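Local coordinates for protein malic enzyme (Entamoeba histolytica, PDB 3NV9) that acts as a dimeric malic enzyme, which oxidatively decarboxylates malate to pyruvate with a nicotinamide cofactor, and also activates metronidazole, at the interface of chains A and B. Sequence-based numbering; all coordinates share one arbitrary frame. Chains: chain A/B, Malic enzyme.

Contact 1: the interface of chains A and B. Residues chain A 72, 75, 85-86; chain B 36-37, 40-41.
A:Ile72 and B:His40 meet as aliphatic branch against aromatic face, a worked example of helix docking between malic enzyme subunits. CG1 of A:Ile72 stands over the middle of the B:His40 imidazole, 3.5 Å from the ring centroid, as a CH-pi contact. B:His40 keeps CG beside its backbone N (chi1 -77°), and its ND1 turns back along helix 21-42 to donate a 2.7 Å hydrogen bond to the carbonyl O of B:Ala36. That intrahelical bond helps to fix the rotation of the ring and so the face shown to the isoleucine, making it a second-shell support for the packing.

One helical turn further along 69-78, the amide of A:Asn75 reaches the carboxylate of B:Glu37. ND2 of A:Asn75 donates to OE1 of B:Glu37 at 2.8 Å in a nearly straight bond, 166° at the hydrogen. The acceptor lies close to the amide plane, whereas the amide comes at OE1 from above the carboxylate plane, and the two groups are strongly twisted against each other. With CG anti to the backbone N (chi1 178°) and the chain extended beyond it, B:Glu37 carries its carboxylate to the amide.

Between A:Asn75 and A:Phe85 the ring of A:Tyr86 faces helix 21-42, its CE1 3.4 Å from the carbonyl O of B:Glu37. Its CD1 lies near CB of B:His40, while the phenol OH of A:Tyr86 sits beside CG of B:Glu37 at 3.6 Å; a rim carbon of A:Phe85 caps one face of the same ring. On the far flank B:Lys41 lays its aliphatic stem along the CD2 and CE2 side of A:Phe85, then bends at its last torsion to place NZ over the face of the A:Phe85 ring, offset toward the rim, 3.8 Å from its centroid. The amine, if protonated, would gain a cation-pi attraction there. Together the contacts dock helix 21-42 of one subunit against helices 69-78 and 83-86 of the other, helping to hold the dimer together.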
# COMPACT_ATOMS: atom_id res chain seq x y z
N ILE A 72 13.09 13.70 -9.15
CA ILE A 72 12.23 12.55 -9.42
C ILE A 72 10.89 13.00 -9.97
O ILE A 72 10.38 12.40 -10.92
CB ILE A 72 12.03 11.62 -8.18
CG1 ILE A 72 13.36 11.05 -7.63
CG2 ILE A 72 11.07 10.46 -8.51
CD1 ILE A 72 14.36 10.52 -8.66
N ASN A 75 11.60 14.18 -13.59
CA ASN A 75 11.97 12.97 -14.36
C ASN A 75 10.76 12.12 -14.72
O ASN A 75 10.56 11.74 -15.88
CB ASN A 75 12.99 12.11 -13.62
CG ASN A 75 14.36 12.66 -13.70
OD1 ASN A 75 14.58 13.67 -14.36
ND2 ASN A 75 15.32 12.00 -13.03
N PHE A 85 11.27 2.61 -12.22
CA PHE A 85 12.49 2.40 -11.49
C PHE A 85 12.89 3.55 -10.53
O PHE A 85 13.82 3.37 -9.76
CB PHE A 85 13.63 2.00 -12.43
CG PHE A 85 13.91 2.99 -13.50
CD1 PHE A 85 13.38 2.81 -14.76
CD2 PHE A 85 14.70 4.09 -13.24
CE1 PHE A 85 13.66 3.73 -15.82
CE2 PHE A 85 14.98 5.06 -14.30
CZ PHE A 85 14.44 4.84 -15.59
N TYR A 86 12.18 4.68 -10.53
CA TYR A 86 12.56 5.74 -9.59
C TYR A 86 11.73 5.61 -8.34
O TYR A 86 11.89 6.40 -7.43
CB TYR A 86 12.37 7.15 -10.15
CG TYR A 86 13.46 7.56 -11.06
CD1 TYR A 86 14.79 7.53 -10.66
CD2 TYR A 86 13.16 8.01 -12.33
CE1 TYR A 86 15.80 7.93 -11.55
CE2 TYR A 86 14.13 8.38 -13.21
CZ TYR A 86 15.46 8.34 -12.83
OH TYR A 86 16.40 8.72 -13.76
N ALA B 36 19.46 12.30 -5.68
CA ALA B 36 18.12 11.73 -5.73
C ALA B 36 17.95 10.86 -6.97
O ALA B 36 17.42 9.74 -6.92
CB ALA B 36 17.07 12.89 -5.74
N GLU B 37 18.38 11.38 -8.12
CA GLU B 37 18.27 10.59 -9.34
C GLU B 37 19.00 9.25 -9.16
O GLU B 37 18.44 8.18 -9.42
CB GLU B 37 18.78 11.39 -10.54
CG GLU B 37 18.74 10.60 -11.85
CD GLU B 37 18.80 11.46 -13.08
OE1 GLU B 37 18.07 12.50 -13.21
OE2 GLU B 37 19.58 11.07 -13.96
N HIS B 40 17.47 6.80 -6.03
CA HIS B 40 16.15 6.20 -6.20
C HIS B 40 16.26 5.03 -7.18
O HIS B 40 15.61 4.00 -7.00
CB HIS B 40 15.15 7.21 -6.76
CG HIS B 40 14.64 8.19 -5.75
ND1 HIS B 40 15.41 9.23 -5.27
CD2 HIS B 40 13.41 8.33 -5.18
CE1 HIS B 40 14.70 9.92 -4.40
NE2 HIS B 40 13.49 9.41 -4.34
N LYS B 41 17.08 5.21 -8.21
CA LYS B 41 17.25 4.18 -9.23
C LYS B 41 18.03 3.03 -8.64
O LYS B 41 17.67 1.87 -8.88
CB LYS B 41 17.98 4.74 -10.46
CG LYS B 41 18.09 3.76 -11.68
CD LYS B 41 18.68 4.49 -12.91
CE LYS B 41 18.98 3.57 -14.12
NZ LYS B 41 17.82 2.70 -14.62

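Contact 2: the interface of chains A and B. Residues chain A 110-111, 136-138; chain B 80, 157, 160.
Backbone meets backbone where the N-H of A:Asp138, just past the end of strand 131-136, donates from N to the carbonyl O of B:Arg157 at the end of helix 148-158, at 2.9 Å. Both segments belong to the N-terminal domain of the malic enzyme family, here meeting its own copy across the two-fold of the dimer. The side chain of B:Arg157 returns the bond: NH1 donates to the main-chain O of A:Asp138 at 3.0 Å, and 169° at the hydrogen makes it almost straight. The carbonyl O lies in the guanidinium plane, while the donor sits well above the plane of the carbonyl. The N-H and the C=O of A:Asp138, in the peptide units either side of its CA, are thus both held by B:Arg157, one by its backbone and the other by its side chain. Extended from CG to NE, the arginine carries its methylene carbons past that carbonyl before the guanidinium closes on it. The carboxylate of A:Asp138 does not bond to the guanidinium, with OD1 of A:Asp138 and NH1 of B:Arg157 4.7 Å apart, so any electrostatic attraction would be of longer range.

B:His160, in the short 3-10 helix 159-161, lays one face of its imidazole against A:Pro110, A:Pro111 and A:Asp138. Ring carbon CB of A:Pro110 lies over this face, displaced toward the rim, 3.8 Å from the B:His160 ring centroid in a CH-pi contact. On that same face, CD of A:Pro111 lies off CD2 of B:His160 at 3.7 Å, and CB of A:Asp138 lies off CE1 at 3.6 Å, toward the other end of the ring. With CG beside its own backbone N (chi1 -59°), the histidine also brings ND1 toward the carbonyl O of B:Arg157, which lies at the ring edge; this bond is weak. Farther out, the amide of B:Asn80 abuts the pyrrolidine of A:Pro111, whose CG is 3.5 Å from the asparagine ND2, and the two side chains stand roughly perpendicular.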
# COMPACT_ATOMS: atom_id res chain seq x y z
N PRO A 110 -17.27 -4.11 2.52
CA PRO A 110 -15.97 -3.75 1.90
C PRO A 110 -14.71 -4.05 2.72
O PRO A 110 -13.79 -4.63 2.16
CB PRO A 110 -16.11 -2.25 1.63
CG PRO A 110 -17.65 -2.13 1.41
CD PRO A 110 -18.26 -3.02 2.41
N PRO A 111 -14.66 -3.67 4.03
CA PRO A 111 -13.44 -3.98 4.83
C PRO A 111 -13.27 -5.45 5.14
O PRO A 111 -12.20 -5.82 5.60
CB PRO A 111 -13.69 -3.25 6.16
CG PRO A 111 -15.22 -3.25 6.29
CD PRO A 111 -15.67 -2.95 4.86
N CYS A 136 -8.88 -2.88 -0.50
CA CYS A 136 -10.32 -3.27 -0.34
C CYS A 136 -11.24 -2.04 -0.49
O CYS A 136 -11.09 -1.06 0.20
CB CYS A 136 -10.54 -3.94 1.02
SG CYS A 136 -9.89 -5.58 1.03
N ILE A 137 -12.15 -2.09 -1.45
CA ILE A 137 -12.93 -0.92 -1.82
C ILE A 137 -14.39 -1.21 -1.70
O ILE A 137 -14.81 -2.37 -1.74
CB ILE A 137 -12.67 -0.48 -3.26
CG1 ILE A 137 -13.28 -1.52 -4.26
CG2 ILE A 137 -11.16 -0.19 -3.46
CD1 ILE A 137 -13.07 -1.17 -5.79
N ASP A 138 -15.16 -0.14 -1.59
CA ASP A 138 -16.61 -0.26 -1.71
C ASP A 138 -16.96 -0.09 -3.17
O ASP A 138 -16.62 0.93 -3.80
CB ASP A 138 -17.30 0.83 -0.89
CG ASP A 138 -18.84 0.67 -0.87
OD1 ASP A 138 -19.41 -0.22 -1.57
OD2 ASP A 138 -19.48 1.41 -0.10
N ASN B 80 -17.31 -4.38 11.73
CA ASN B 80 -16.38 -3.68 10.85
C ASN B 80 -15.17 -3.09 11.61
O ASN B 80 -14.06 -3.13 11.07
CB ASN B 80 -17.06 -2.59 10.02
CG ASN B 80 -17.77 -3.11 8.74
OD1 ASN B 80 -17.96 -4.33 8.51
ND2 ASN B 80 -18.17 -2.17 7.90
N ARG B 157 -14.43 5.34 -1.71
CA ARG B 157 -14.32 3.91 -2.02
C ARG B 157 -13.17 3.18 -1.28
O ARG B 157 -13.35 2.06 -0.84
CB ARG B 157 -14.29 3.73 -3.53
CG ARG B 157 -15.66 4.07 -4.17
CD ARG B 157 -15.84 3.57 -5.62
NE ARG B 157 -17.06 4.16 -6.19
CZ ARG B 157 -18.33 3.78 -5.92
NH1 ARG B 157 -18.59 2.73 -5.12
NH2 ARG B 157 -19.36 4.42 -6.50
N HIS B 160 -11.91 1.99 3.25
CA HIS B 160 -12.05 0.74 4.00
C HIS B 160 -10.76 -0.04 4.19
O HIS B 160 -10.69 -0.94 4.99
CB HIS B 160 -13.06 -0.13 3.29
CG HIS B 160 -14.38 0.54 3.19
ND1 HIS B 160 -14.75 1.29 2.09
CD2 HIS B 160 -15.38 0.66 4.08
CE1 HIS B 160 -15.95 1.80 2.30
NE2 HIS B 160 -16.35 1.43 3.50

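The centres of the C-alpha atoms of contact 1 and contact 2 are about 33 Å apart, so the two-fold interface is pinned at well-spaced points, each repeated with the chains exchanged. They share no residue, but B:Asn80 of contact 2 opens the short 3-10 helix 80-82 that lies in sequence between helices 69-78 and 83-86, whose chain A copies serve contact 1. The same stretch of the protein thus contributes to both patches, from opposite subunits. Spaced in this way and doubled by the symmetry, the patches are consistent with the deeply entangled dimer reported for this enzyme.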